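Local coordinates for Myo-inositol-1-phosphate synthase-related protein (PDB 3CIN), which belongs to the myo-inositol-1-phosphate synthase-related proteins and binds nicotinamide-adenine-dinucleotide on a Rossmann-type domain, its precise role being unassigned, at residues Y23-F28 against S329-G333; T170-A176 against N193-I199; F217-T223 against N359-N365; I276-I280 against K372-R376. All blocks are in the same frame, centred on the assembly; numbering follows the deposited sequence.

Interaction 1: residues Y23-F28 against S329-G333. With NAD (nicotinamide-adenine-dinucleotide), chain F.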
# COMPACT_ATOMS: atom_id res chain seq x y z
N TYR A 23 22.52 -14.73 11.46
CA TYR A 23 21.97 -14.58 10.12
C TYR A 23 22.77 -13.62 9.27
O TYR A 23 23.13 -13.99 8.14
CB TYR A 23 20.53 -14.09 10.19
CG TYR A 23 19.60 -14.88 9.32
CD1 TYR A 23 19.88 -15.07 7.97
CD2 TYR A 23 18.42 -15.42 9.83
CE1 TYR A 23 18.99 -15.79 7.14
CE2 TYR A 23 17.57 -16.14 9.04
CZ TYR A 23 17.84 -16.32 7.70
OH TYR A 23 16.96 -17.04 6.90
N VAL A 24 23.03 -12.43 9.77
CA VAL A 24 23.84 -11.45 8.97
C VAL A 24 25.19 -12.00 8.61
O VAL A 24 25.62 -12.02 7.43
CB VAL A 24 23.97 -10.09 9.65
CG1 VAL A 24 24.93 -9.18 8.94
CG2 VAL A 24 22.57 -9.40 9.73
N ALA A 25 25.89 -12.47 9.64
CA ALA A 25 27.20 -13.02 9.44
C ALA A 25 27.24 -14.17 8.46
O ALA A 25 28.19 -14.31 7.64
CB ALA A 25 27.80 -13.44 10.79
N SER A 26 26.27 -15.08 8.58
CA SER A 26 26.25 -16.24 7.77
C SER A 26 25.85 -15.89 6.31
O SER A 26 26.31 -16.51 5.39
CB SER A 26 25.31 -17.26 8.38
OG SER A 26 25.80 -17.71 9.63
N THR A 27 25.03 -14.86 6.12
CA THR A 27 24.68 -14.43 4.77
C THR A 27 25.90 -13.76 4.12
O THR A 27 26.16 -13.99 2.93
CB THR A 27 23.53 -13.48 4.82
OG1 THR A 27 22.42 -14.16 5.42
CG2 THR A 27 23.14 -13.01 3.42
N PHE A 28 26.63 -12.96 4.88
CA PHE A 28 27.92 -12.36 4.43
C PHE A 28 28.85 -13.43 3.96
O PHE A 28 29.41 -13.36 2.87
CB PHE A 28 28.53 -11.58 5.60
CG PHE A 28 29.91 -11.07 5.36
CD1 PHE A 28 30.19 -10.14 4.36
CD2 PHE A 28 30.95 -11.47 6.19
CE1 PHE A 28 31.46 -9.61 4.20
CE2 PHE A 28 32.24 -10.97 6.03
CZ PHE A 28 32.53 -10.09 4.99
N SER A 329 18.92 -9.83 6.19
CA SER A 329 20.31 -10.21 6.35
C SER A 329 21.06 -10.03 5.05
O SER A 329 22.20 -9.59 5.05
CB SER A 329 20.37 -11.65 6.85
OG SER A 329 19.76 -11.66 8.14
N PRO A 330 20.42 -10.34 3.90
CA PRO A 330 21.14 -10.04 2.64
C PRO A 330 21.48 -8.58 2.45
O PRO A 330 22.57 -8.26 1.96
CB PRO A 330 20.20 -10.59 1.58
CG PRO A 330 19.46 -11.70 2.32
CD PRO A 330 19.19 -11.08 3.64
N ALA A 331 20.59 -7.67 2.83
CA ALA A 331 20.88 -6.26 2.65
C ALA A 331 22.18 -5.88 3.38
O ALA A 331 23.10 -5.23 2.82
CB ALA A 331 19.72 -5.39 3.14
N LEU A 332 22.28 -6.30 4.63
CA LEU A 332 23.42 -5.91 5.42
C LEU A 332 24.67 -6.69 5.01
O LEU A 332 25.80 -6.15 5.00
CB LEU A 332 23.14 -6.06 6.92
CG LEU A 332 24.27 -5.60 7.85
CD1 LEU A 332 24.72 -4.17 7.54
CD2 LEU A 332 23.78 -5.62 9.31
N GLY A 333 24.49 -7.96 4.71
CA GLY A 333 25.56 -8.78 4.16
C GLY A 333 26.26 -8.14 2.97
O GLY A 333 27.48 -8.10 2.88
PA NAD F . 21.17 -13.13 14.90
O1A NAD F . 20.75 -14.06 13.80
O2A NAD F . 20.49 -13.44 16.19
O5B NAD F . 22.71 -13.38 15.10
C5B NAD F . 23.39 -12.86 16.24
C4B NAD F . 24.51 -13.82 16.58
O4B NAD F . 25.35 -13.22 17.55
C3B NAD F . 24.06 -15.16 17.14
O3B NAD F . 24.78 -16.23 16.56
C2B NAD F . 24.39 -15.05 18.63
O2B NAD F . 24.50 -16.30 19.25
C1B NAD F . 25.65 -14.22 18.56
N9A NAD F . 26.00 -13.51 19.80
C8A NAD F . 25.09 -12.89 20.64
N7A NAD F . 25.82 -12.22 21.59
C5A NAD F . 27.15 -12.46 21.34
C6A NAD F . 28.32 -12.12 22.04
N6A NAD F . 28.31 -11.33 23.16
N1A NAD F . 29.52 -12.50 21.47
C2A NAD F . 29.55 -13.25 20.31
N3A NAD F . 28.40 -13.66 19.66
C4A NAD F . 27.24 -13.26 20.20
O3 NAD F . 20.96 -11.63 14.47
PN NAD F . 21.21 -11.03 13.03
O1N NAD F . 19.88 -10.90 12.36
O2N NAD F . 22.38 -11.68 12.38
O5D NAD F . 21.61 -9.53 13.40
C5D NAD F . 22.88 -9.25 13.93
C4D NAD F . 22.96 -7.81 14.44
O4D NAD F . 22.89 -6.95 13.34
C3D NAD F . 21.88 -7.40 15.43
O3D NAD F . 22.45 -6.51 16.43
C2D NAD F . 20.96 -6.57 14.54
O2D NAD F . 20.25 -5.57 15.28
C1D NAD F . 21.98 -5.92 13.64
N1N NAD F . 21.40 -5.41 12.39
C2N NAD F . 20.79 -6.26 11.55
C3N NAD F . 20.29 -5.67 10.36
C7N NAD F . 19.86 -6.58 9.31
O7N NAD F . 19.86 -7.91 9.62
N7N NAD F . 19.48 -6.09 8.11
C4N NAD F . 20.40 -4.32 10.09
C5N NAD F . 21.02 -3.48 10.98
C6N NAD F . 21.54 -4.07 12.14
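Ser329 and Gly333, one turn apart on helix 328-348, face Val24, Thr27 and Phe28 at the start of helix 23-36, the first helix of a Rossmann-type nucleotide-binding fold. The two short axes come within 8.1 Å at a signed crossing angle of -61°. Packing is closest where side chains are small. The CA atoms of Phe28 and Gly333 are 4.3 Å apart, and without a side chain at Gly333 the backbones can approach this far; the Phe28 ring turns its edge, through CD1, to Gly333 O. At the other end Ser329 sits against Tyr23: in the conformer described, its OG is 3.3 Å from Tyr23 CB and lies obliquely to the ring, while its polar partner is Asp300. Thr27 spans the middle, its OG1 near Ser329 CB and its CG2, anti to the backbone N (chi1 of OG1 -60°), against Pro330 CA at 3.7 Å. The hydroxyl itself bonds Tyr23 O, which Thr27 N approaches from the opposite face of the carbonyl plane.

The more open margin is at Tyr23, which is partly exposed. On the side of the dinucleotide Val24 and Leu332 cross at a slant and touch sparingly, Val24 CG1 lying 3.8 Å from Leu332 CD2, while the dinucleotide packs closely on both. As expected where a Rossmann helix begins at a diphosphate, two successive amides point at it: Tyr23 N bonds O1A of the dinucleotide at 3.0 Å and Val24 N bonds its O2N at 2.8 Å, both nearly straight at 171°. On the nicotinamide side, Leu332 CD2 rests 3.6 Å from ring atom C3N.

Interaction 2: residues T170-A176 against N193-I199. With NAD (nicotinamide-adenine-dinucleotide), chain F.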
# COMPACT_ATOMS: atom_id res chain seq x y z
N THR A 170 28.36 -3.80 27.83
CA THR A 170 27.83 -4.78 26.89
C THR A 170 28.99 -5.47 26.17
O THR A 170 30.14 -5.02 26.16
CB THR A 170 26.94 -4.13 25.85
OG1 THR A 170 27.72 -3.33 24.96
CG2 THR A 170 25.81 -3.34 26.54
N ALA A 171 28.66 -6.56 25.49
CA ALA A 171 29.69 -7.33 24.77
C ALA A 171 30.37 -6.48 23.71
O ALA A 171 31.59 -6.53 23.58
CB ALA A 171 29.09 -8.59 24.14
N THR A 172 29.62 -5.77 22.90
CA THR A 172 30.19 -4.92 21.85
C THR A 172 31.14 -3.89 22.45
O THR A 172 32.22 -3.62 21.86
CB THR A 172 29.06 -4.18 21.08
OG1 THR A 172 28.23 -5.15 20.41
CG2 THR A 172 29.64 -3.16 20.12
N GLN A 173 30.82 -3.34 23.64
CA GLN A 173 31.74 -2.39 24.28
C GLN A 173 33.06 -3.08 24.65
O GLN A 173 34.11 -2.53 24.48
CB GLN A 173 31.08 -1.74 25.47
CG GLN A 173 29.93 -0.83 25.04
CD GLN A 173 29.13 -0.29 26.25
OE1 GLN A 173 28.92 -1.01 27.24
NE2 GLN A 173 28.65 0.97 26.16
N VAL A 174 32.98 -4.30 25.17
CA VAL A 174 34.17 -5.06 25.53
C VAL A 174 34.94 -5.44 24.28
O VAL A 174 36.21 -5.31 24.23
CB VAL A 174 33.79 -6.30 26.34
CG1 VAL A 174 35.04 -7.17 26.61
CG2 VAL A 174 33.12 -5.90 27.69
N TYR A 175 34.24 -5.89 23.24
CA TYR A 175 34.93 -6.23 21.98
C TYR A 175 35.65 -5.05 21.29
O TYR A 175 36.78 -5.24 20.82
CB TYR A 175 33.99 -6.87 21.00
CG TYR A 175 33.48 -8.23 21.33
CD1 TYR A 175 34.32 -9.27 21.75
CD2 TYR A 175 32.12 -8.54 21.15
CE1 TYR A 175 33.83 -10.54 21.96
CE2 TYR A 175 31.64 -9.82 21.37
CZ TYR A 175 32.51 -10.82 21.79
OH TYR A 175 32.00 -12.09 22.06
N ALA A 176 35.03 -3.88 21.24
CA ALA A 176 35.67 -2.69 20.69
C ALA A 176 36.94 -2.25 21.51
O ALA A 176 37.93 -1.77 20.97
CB ALA A 176 34.66 -1.51 20.62
N ASN A 193 31.11 -1.72 13.17
CA ASN A 193 30.00 -1.94 14.05
C ASN A 193 28.70 -1.70 13.35
O ASN A 193 28.32 -0.57 13.15
CB ASN A 193 30.07 -0.98 15.25
CG ASN A 193 28.95 -1.22 16.22
OD1 ASN A 193 28.55 -2.35 16.38
ND2 ASN A 193 28.39 -0.18 16.79
N VAL A 194 28.05 -2.77 12.98
CA VAL A 194 26.78 -2.63 12.27
C VAL A 194 25.57 -2.81 13.15
O VAL A 194 24.48 -2.86 12.61
CB VAL A 194 26.72 -3.49 10.98
CG1 VAL A 194 27.68 -2.88 9.93
CG2 VAL A 194 27.00 -4.93 11.25
N ILE A 195 25.73 -2.84 14.47
CA ILE A 195 24.61 -2.89 15.42
C ILE A 195 24.42 -1.53 16.11
O ILE A 195 25.24 -0.62 15.91
CB ILE A 195 24.74 -4.12 16.40
CG1 ILE A 195 25.59 -3.79 17.63
CG2 ILE A 195 25.31 -5.33 15.66
CD1 ILE A 195 25.43 -4.81 18.80
N PRO A 196 23.28 -1.34 16.81
CA PRO A 196 22.95 -0.02 17.35
C PRO A 196 23.86 0.57 18.41
O PRO A 196 23.94 1.79 18.56
CB PRO A 196 21.50 -0.18 17.84
CG PRO A 196 20.96 -1.35 17.15
CD PRO A 196 22.14 -2.27 16.94
N THR A 197 24.53 -0.28 19.17
CA THR A 197 25.33 0.18 20.29
C THR A 197 26.31 1.23 19.85
O THR A 197 27.01 1.07 18.84
CB THR A 197 26.11 -1.01 20.88
OG1 THR A 197 25.17 -1.97 21.39
CG2 THR A 197 27.14 -0.55 21.95
N PHE A 198 26.34 2.35 20.57
CA PHE A 198 27.26 3.42 20.22
C PHE A 198 28.74 2.99 20.39
O PHE A 198 29.18 2.60 21.48
CB PHE A 198 27.08 4.64 21.11
CG PHE A 198 25.84 5.46 20.84
CD1 PHE A 198 24.80 5.06 20.03
CD2 PHE A 198 25.73 6.70 21.47
CE1 PHE A 198 23.71 5.89 19.86
CE2 PHE A 198 24.65 7.48 21.30
CZ PHE A 198 23.65 7.09 20.51
N ILE A 199 29.48 3.01 19.28
CA ILE A 199 30.92 2.86 19.29
C ILE A 199 31.52 4.06 18.52
O ILE A 199 32.20 4.97 19.08
CB ILE A 199 31.35 1.50 18.75
CG1 ILE A 199 30.79 0.36 19.62
CG2 ILE A 199 32.90 1.45 18.68
CD1 ILE A 199 31.31 0.32 21.06
PA NAD F . 21.17 -13.13 14.90
O1A NAD F . 20.75 -14.06 13.80
O2A NAD F . 20.49 -13.44 16.19
O5B NAD F . 22.71 -13.38 15.10
C5B NAD F . 23.39 -12.86 16.24
C4B NAD F . 24.51 -13.82 16.58
O4B NAD F . 25.35 -13.22 17.55
C3B NAD F . 24.06 -15.16 17.14
O3B NAD F . 24.78 -16.23 16.56
C2B NAD F . 24.39 -15.05 18.63
O2B NAD F . 24.50 -16.30 19.25
C1B NAD F . 25.65 -14.22 18.56
N9A NAD F . 26.00 -13.51 19.80
C8A NAD F . 25.09 -12.89 20.64
N7A NAD F . 25.82 -12.22 21.59
C5A NAD F . 27.15 -12.46 21.34
C6A NAD F . 28.32 -12.12 22.04
N6A NAD F . 28.31 -11.33 23.16
N1A NAD F . 29.52 -12.50 21.47
C2A NAD F . 29.55 -13.25 20.31
N3A NAD F . 28.40 -13.66 19.66
C4A NAD F . 27.24 -13.26 20.20
O3 NAD F . 20.96 -11.63 14.47
PN NAD F . 21.21 -11.03 13.03
O1N NAD F . 19.88 -10.90 12.36
O2N NAD F . 22.38 -11.68 12.38
O5D NAD F . 21.61 -9.53 13.40
C5D NAD F . 22.88 -9.25 13.93
C4D NAD F . 22.96 -7.81 14.44
O4D NAD F . 22.89 -6.95 13.34
C3D NAD F . 21.88 -7.40 15.43
O3D NAD F . 22.45 -6.51 16.43
C2D NAD F . 20.96 -6.57 14.54
O2D NAD F . 20.25 -5.57 15.28
C1D NAD F . 21.98 -5.92 13.64
N1N NAD F . 21.40 -5.41 12.39
C2N NAD F . 20.79 -6.26 11.55
C3N NAD F . 20.29 -5.67 10.36
C7N NAD F . 19.86 -6.58 9.31
O7N NAD F . 19.86 -7.91 9.62
N7N NAD F . 19.48 -6.09 8.11
C4N NAD F . 20.40 -4.32 10.09
C5N NAD F . 21.02 -3.48 10.98
C6N NAD F . 21.54 -4.07 12.14
O HOH W 1 29.14 2.92 24.13
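Thr170, the N-cap of helix 171-186, touches Thr197 loosely, its OG1 lying 4.1 Å from Thr197 CG2. It forms a capping box with Gln173: Thr170 N donates to Gln173 OE1 at 2.9 Å, and Gln173 N returns a weak bond to Thr170 OG1. Ala171 instead faces the adenine, near N6A of the dinucleotide. Thr172 has the largest share of the contact. With CG2 anti to its backbone N, that methyl meets Ile199 CG1 at 3.7 Å and also lies near Thr197 CG2, whereas OG1 runs past Ile195 CD1 at 3.2 Å and finds its hydrogen-bonding partners in Glu146 and Asn141. Gln173 lies roughly perpendicular to Thr197, CG to the methyl, and its NE2 reaches Phe198 O through a water that accepts from the amide and donates to the carbonyl. At Tyr175 the helix turns to the dinucleotide again: OH donates to its N1A at 2.6 Å, with N1A in the plane of the ring at its edge. Ala176 closes the segment, CB against Ile199 CD1 at 3.8 Å.

This is the seam between a Rossmann-domain helix and the loop following strand 189-193. Mostly methyl and methylene groups make the direct contact, while Glu146 gathers the hydroxyls of Thr170, Thr172 and Thr197; the chemistry implies that these buried threonines are joined through one shared carboxylate, both of whose oxygens are used.

Interaction 3: residues F217-T223 against N359-N365. With NAD (nicotinamide-adenine-dinucleotide), chain F.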
# COMPACT_ATOMS: atom_id res chain seq x y z
N PHE A 217 34.26 2.03 11.93
CA PHE A 217 33.04 2.42 11.18
C PHE A 217 31.84 2.09 12.07
O PHE A 217 31.74 0.99 12.67
CB PHE A 217 32.88 1.68 9.86
CG PHE A 217 34.03 1.89 8.84
CD1 PHE A 217 34.81 3.04 8.79
CD2 PHE A 217 34.25 0.88 7.88
CE1 PHE A 217 35.79 3.18 7.78
CE2 PHE A 217 35.19 1.02 6.92
CZ PHE A 217 36.00 2.14 6.88
N GLY A 218 30.88 2.99 12.07
CA GLY A 218 29.65 2.74 12.84
C GLY A 218 28.76 3.96 12.78
O GLY A 218 29.17 4.98 12.23
N ASP A 219 27.57 3.88 13.37
CA ASP A 219 26.97 2.68 14.03
C ASP A 219 25.61 2.34 13.35
O ASP A 219 24.93 3.23 12.87
CB ASP A 219 26.69 2.97 15.53
CG ASP A 219 27.97 3.37 16.30
OD1 ASP A 219 28.98 2.64 16.14
OD2 ASP A 219 28.00 4.38 17.03
N ASP A 220 25.25 1.07 13.36
CA ASP A 220 23.93 0.51 12.97
C ASP A 220 23.83 0.50 11.44
O ASP A 220 23.67 1.53 10.83
CB ASP A 220 22.78 1.33 13.56
CG ASP A 220 21.51 0.50 13.74
OD1 ASP A 220 21.53 -0.69 13.44
OD2 ASP A 220 20.53 1.09 14.22
N GLY A 221 23.89 -0.67 10.83
CA GLY A 221 23.83 -0.76 9.37
C GLY A 221 22.59 -0.10 8.74
O GLY A 221 21.50 -0.20 9.29
N ALA A 222 22.79 0.58 7.60
CA ALA A 222 21.72 1.36 6.94
C ALA A 222 20.89 0.48 6.05
O ALA A 222 21.01 0.53 4.80
CB ALA A 222 22.31 2.53 6.10
N THR A 223 20.01 -0.30 6.66
CA THR A 223 19.12 -1.15 5.92
C THR A 223 17.73 -1.01 6.50
O THR A 223 17.54 -0.37 7.54
CB THR A 223 19.54 -2.66 5.93
OG1 THR A 223 19.26 -3.23 7.20
CG2 THR A 223 21.03 -2.89 5.60
N ASN A 359 30.77 6.22 7.10
CA ASN A 359 29.63 6.05 7.97
C ASN A 359 28.39 6.68 7.37
O ASN A 359 27.31 6.11 7.48
CB ASN A 359 29.86 6.69 9.35
CG ASN A 359 31.05 6.10 10.07
OD1 ASN A 359 31.36 4.89 9.90
ND2 ASN A 359 31.59 6.89 11.01
N ALA A 360 28.52 7.87 6.82
CA ALA A 360 27.33 8.59 6.33
C ALA A 360 26.50 7.82 5.30
O ALA A 360 25.27 8.03 5.20
CB ALA A 360 27.73 9.93 5.79
N PHE A 361 27.15 7.00 4.49
CA PHE A 361 26.46 6.23 3.51
C PHE A 361 25.99 4.89 4.07
O PHE A 361 24.89 4.46 3.84
CB PHE A 361 27.31 5.93 2.26
CG PHE A 361 26.55 5.13 1.21
CD1 PHE A 361 25.47 5.72 0.53
CD2 PHE A 361 26.80 3.80 0.99
CE1 PHE A 361 24.70 4.95 -0.36
CE2 PHE A 361 26.02 3.04 0.06
CZ PHE A 361 24.99 3.64 -0.60
N TYR A 362 26.87 4.20 4.79
CA TYR A 362 26.59 2.83 5.19
C TYR A 362 25.81 2.58 6.50
O TYR A 362 25.35 1.46 6.77
CB TYR A 362 27.91 2.03 5.21
CG TYR A 362 28.49 1.80 3.85
CD1 TYR A 362 28.08 0.73 3.06
CD2 TYR A 362 29.44 2.60 3.34
CE1 TYR A 362 28.65 0.50 1.81
CE2 TYR A 362 29.99 2.40 2.09
CZ TYR A 362 29.59 1.36 1.31
OH TYR A 362 30.17 1.20 0.07
N MET A 363 25.68 3.63 7.30
CA MET A 363 25.21 3.51 8.67
C MET A 363 24.04 4.41 8.86
O MET A 363 24.01 5.54 8.35
CB MET A 363 26.30 3.91 9.65
CG MET A 363 27.56 3.12 9.59
SD MET A 363 27.33 1.46 10.20
CE MET A 363 28.87 0.61 9.80
N LYS A 364 23.05 3.92 9.62
CA LYS A 364 21.97 4.80 9.92
C LYS A 364 22.14 5.69 11.11
O LYS A 364 21.39 6.62 11.23
CB LYS A 364 20.61 4.16 9.89
CG LYS A 364 20.42 2.92 10.65
CD LYS A 364 18.97 2.51 10.51
CE LYS A 364 18.62 1.33 11.34
NZ LYS A 364 18.91 0.05 10.63
N ASN A 365 23.17 5.49 11.94
CA ASN A 365 23.58 6.49 12.92
C ASN A 365 25.03 6.77 12.71
O ASN A 365 25.85 6.20 13.41
CB ASN A 365 23.33 5.93 14.32
CG ASN A 365 23.68 6.88 15.43
OD1 ASN A 365 23.98 8.06 15.23
ND2 ASN A 365 23.69 6.33 16.66
PA NAD F . 21.17 -13.13 14.90
O1A NAD F . 20.75 -14.06 13.80
O2A NAD F . 20.49 -13.44 16.19
O5B NAD F . 22.71 -13.38 15.10
C5B NAD F . 23.39 -12.86 16.24
C4B NAD F . 24.51 -13.82 16.58
O4B NAD F . 25.35 -13.22 17.55
C3B NAD F . 24.06 -15.16 17.14
O3B NAD F . 24.78 -16.23 16.56
C2B NAD F . 24.39 -15.05 18.63
O2B NAD F . 24.50 -16.30 19.25
C1B NAD F . 25.65 -14.22 18.56
N9A NAD F . 26.00 -13.51 19.80
C8A NAD F . 25.09 -12.89 20.64
N7A NAD F . 25.82 -12.22 21.59
C5A NAD F . 27.15 -12.46 21.34
C6A NAD F . 28.32 -12.12 22.04
N6A NAD F . 28.31 -11.33 23.16
N1A NAD F . 29.52 -12.50 21.47
C2A NAD F . 29.55 -13.25 20.31
N3A NAD F . 28.40 -13.66 19.66
C4A NAD F . 27.24 -13.26 20.20
O3 NAD F . 20.96 -11.63 14.47
PN NAD F . 21.21 -11.03 13.03
O1N NAD F . 19.88 -10.90 12.36
O2N NAD F . 22.38 -11.68 12.38
O5D NAD F . 21.61 -9.53 13.40
C5D NAD F . 22.88 -9.25 13.93
C4D NAD F . 22.96 -7.81 14.44
O4D NAD F . 22.89 -6.95 13.34
C3D NAD F . 21.88 -7.40 15.43
O3D NAD F . 22.45 -6.51 16.43
C2D NAD F . 20.96 -6.57 14.54
O2D NAD F . 20.25 -5.57 15.28
C1D NAD F . 21.98 -5.92 13.64
N1N NAD F . 21.40 -5.41 12.39
C2N NAD F . 20.79 -6.26 11.55
C3N NAD F . 20.29 -5.67 10.36
C7N NAD F . 19.86 -6.58 9.31
O7N NAD F . 19.86 -7.91 9.62
N7N NAD F . 19.48 -6.09 8.11
C4N NAD F . 20.40 -4.32 10.09
C5N NAD F . 21.02 -3.48 10.98
C6N NAD F . 21.54 -4.07 12.14
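Lys364 reaches across Asp220 to Gly221, and it buries more surface here than any other residue. In the conformer described, its CG lies between the backbone N and the carbonyl carbon (chi1 50°), the chain then extends, and a bend at the last torsion delivers NZ to Gly221 O at 2.9 Å. This bond is nearly collinear with the carbonyl, at a C=O...N angle of 170°; a second one, to Thr223 O, is weak. On the way CE passes Asp220 OD2 at 3.5 Å, but the salt bridge from NZ to Asp220 OD1 is long at 3.9 Å, so in that conformer the ammonium is held more closely by a carbonyl than by the carboxylate. The backbone N of Lys364 also bonds Asp220 O, at 2.7 Å.

Around this residue the loop after strand 214-217, in the parallel sheet of the Rossmann-type domain, pairs with the chain leaving helix 356-362. Gly221 and Met363 form a single beta bridge. Asp219 and Asn365 exchange backbone bonds in both directions, and Ala222 N reaches Tyr362 O from the centre of an inverse gamma turn. The peptide bond before Asp219 is cis.

Met363 is the second large contributor. Bent at chi2 (-71°), it folds over Gly218: CG is 3.5 Å from Gly218 C, and CE lies toward Phe217 CB. Ala222, third by area overall and first within 217-223, sets CB 3.3 Å from Tyr362 O. Just past the end of strand 214-217, Gly218 N donates to Asn359 OD1 of helix 356-362, standing well above the amide's carbonyl plane. Thr223 OG1 takes the carboxamide N7N of the dinucleotide at 3.0 Å.

Interaction 4: residues I276-I280 against K372-R376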
# COMPACT_ATOMS: atom_id res chain seq x y z
N ILE A 276 16.75 10.68 12.45
CA ILE A 276 16.67 10.85 11.01
C ILE A 276 15.76 11.98 10.56
O ILE A 276 16.11 12.74 9.68
CB ILE A 276 16.24 9.52 10.28
CG1 ILE A 276 16.55 9.70 8.82
CG2 ILE A 276 14.77 9.14 10.52
CD1 ILE A 276 18.04 9.83 8.58
N VAL A 277 14.60 12.12 11.17
CA VAL A 277 13.64 13.14 10.72
C VAL A 277 14.16 14.55 10.89
O VAL A 277 14.11 15.36 9.97
CB VAL A 277 12.32 12.94 11.42
CG1 VAL A 277 11.33 14.06 11.11
CG2 VAL A 277 11.77 11.52 11.14
N LYS A 278 14.67 14.89 12.08
CA LYS A 278 15.18 16.21 12.27
C LYS A 278 16.49 16.40 11.47
O LYS A 278 16.76 17.51 10.99
CB LYS A 278 15.47 16.52 13.73
CG LYS A 278 15.81 17.97 13.93
CD LYS A 278 15.81 18.31 15.39
CE LYS A 278 15.90 19.80 15.62
NZ LYS A 278 16.17 20.02 17.08
N ASP A 279 17.28 15.33 11.34
CA ASP A 279 18.56 15.41 10.63
C ASP A 279 18.30 15.88 9.19
O ASP A 279 18.99 16.75 8.67
CB ASP A 279 19.25 14.05 10.56
CG ASP A 279 19.93 13.62 11.87
OD1 ASP A 279 19.89 14.41 12.86
OD2 ASP A 279 20.53 12.51 11.88
N ILE A 280 17.30 15.28 8.56
CA ILE A 280 17.05 15.52 7.13
C ILE A 280 16.19 16.76 6.94
O ILE A 280 16.50 17.60 6.10
CB ILE A 280 16.38 14.30 6.45
CG1 ILE A 280 17.32 13.08 6.41
CG2 ILE A 280 15.84 14.69 5.06
CD1 ILE A 280 18.70 13.34 5.76
N LYS A 372 25.83 14.10 11.77
CA LYS A 372 24.46 13.63 11.64
C LYS A 372 24.19 13.05 10.25
O LYS A 372 25.04 13.12 9.35
CB LYS A 372 23.47 14.73 11.94
CG LYS A 372 23.49 15.85 10.99
CD LYS A 372 22.31 16.81 11.20
CE LYS A 372 22.10 17.66 9.99
NZ LYS A 372 23.42 18.06 9.39
N ASN A 373 23.02 12.44 10.10
CA ASN A 373 22.62 11.92 8.81
C ASN A 373 22.45 13.08 7.79
O ASN A 373 21.97 14.15 8.13
CB ASN A 373 21.32 11.18 8.92
CG ASN A 373 21.48 9.80 9.47
OD1 ASN A 373 22.00 8.88 8.80
ND2 ASN A 373 21.03 9.63 10.66
N ILE A 374 22.79 12.78 6.54
CA ILE A 374 22.57 13.65 5.36
C ILE A 374 21.80 12.79 4.33
O ILE A 374 21.79 11.57 4.44
CB ILE A 374 23.88 14.20 4.77
CG1 ILE A 374 24.86 13.08 4.43
CG2 ILE A 374 24.50 15.19 5.76
CD1 ILE A 374 26.08 13.55 3.67
N PRO A 375 21.17 13.43 3.31
CA PRO A 375 20.62 12.62 2.24
C PRO A 375 21.63 11.61 1.69
O PRO A 375 22.75 11.95 1.41
CB PRO A 375 20.24 13.65 1.18
CG PRO A 375 19.84 14.79 2.02
CD PRO A 375 20.90 14.85 3.07
N ARG A 376 21.19 10.37 1.54
CA ARG A 376 22.11 9.30 1.24
C ARG A 376 22.73 9.34 -0.16
O ARG A 376 23.82 8.81 -0.36
CB ARG A 376 21.47 7.94 1.52
CG ARG A 376 22.39 7.03 2.30
CD ARG A 376 21.62 5.88 3.08
NE ARG A 376 21.08 6.28 4.37
CZ ARG A 376 21.79 6.38 5.49
NH1 ARG A 376 23.07 6.09 5.48
NH2 ARG A 376 21.22 6.76 6.62
O HOH W 2 21.17 16.45 6.95
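Two hydrogen bonds from Asn373 converge on one oxygen of Asp279. Asn373 ND2 reaches Asp279 OD2 at 3.2 Å, nearly in line with the C-O bond and close to the plane of its own amide, while Asn373 N reaches the same oxygen at 3.1 Å from well above the carboxylate plane. The carboxylate and amide planes stand 41° apart. Asn373 CG is anti to its carbonyl carbon (chi1 -79°), which folds the amide back beside its own N-H and lets both donors serve a single acceptor. Ser275 is a further partner of OD2, and ND2 has its stronger bond to Lys364 O.

One water adds a backbone link, donating to Asp279 O at 2.8 Å and to Asn373 O at 2.7 Å. These polar ties join the short helix 276-281 to the loop that runs into helix 376-386, with Pro375 at its N-cap position.

The apolar contacts come from the isoleucines. Ile276 lies roughly perpendicular to Asn373 and sets CD1 3.6 Å from Asn373 CG. Ile280 sends CD1 to the peptide joining Ile374 to Pro375, 3.5 Å from Pro375 N, and on to the proline ring; Trp393 of the second subunit packs on Pro375 too.

Lys372 and Asp279 form no salt bridge. They lie side by side, pointing opposite ways, with the aliphatic CB and CD of Lys372 beside the carboxylate, and Lys372 NZ stays 6.2 Å from Asp279 OD1.

How the interactions relate
Interactions 1, 2 and 3 touch the dinucleotide, at its diphosphate, adenine and nicotinamide parts among others, and lie with centres 13 to 18 Å apart. Interaction 2 closes before interaction 3 opens, whereas interaction 1 spans most of the chain and crosses 3 and 4. Strands 189-193 and 214-217, neighbours in the parallel sheet, link 2 to 3 through Asn193 N to Phe217 O, continued by Val194 O to Gly221 N in the loops beyond. Helix 328-348 carries Leu332 of interaction 1 onto Val194 and Gly221. Interaction 4 is peripheral, about 12 Å centre to centre from interaction 3, and Arg376 NH1 bonds Phe361 O and Met363 O there. The NAD site thus joins distant parts of the sequence.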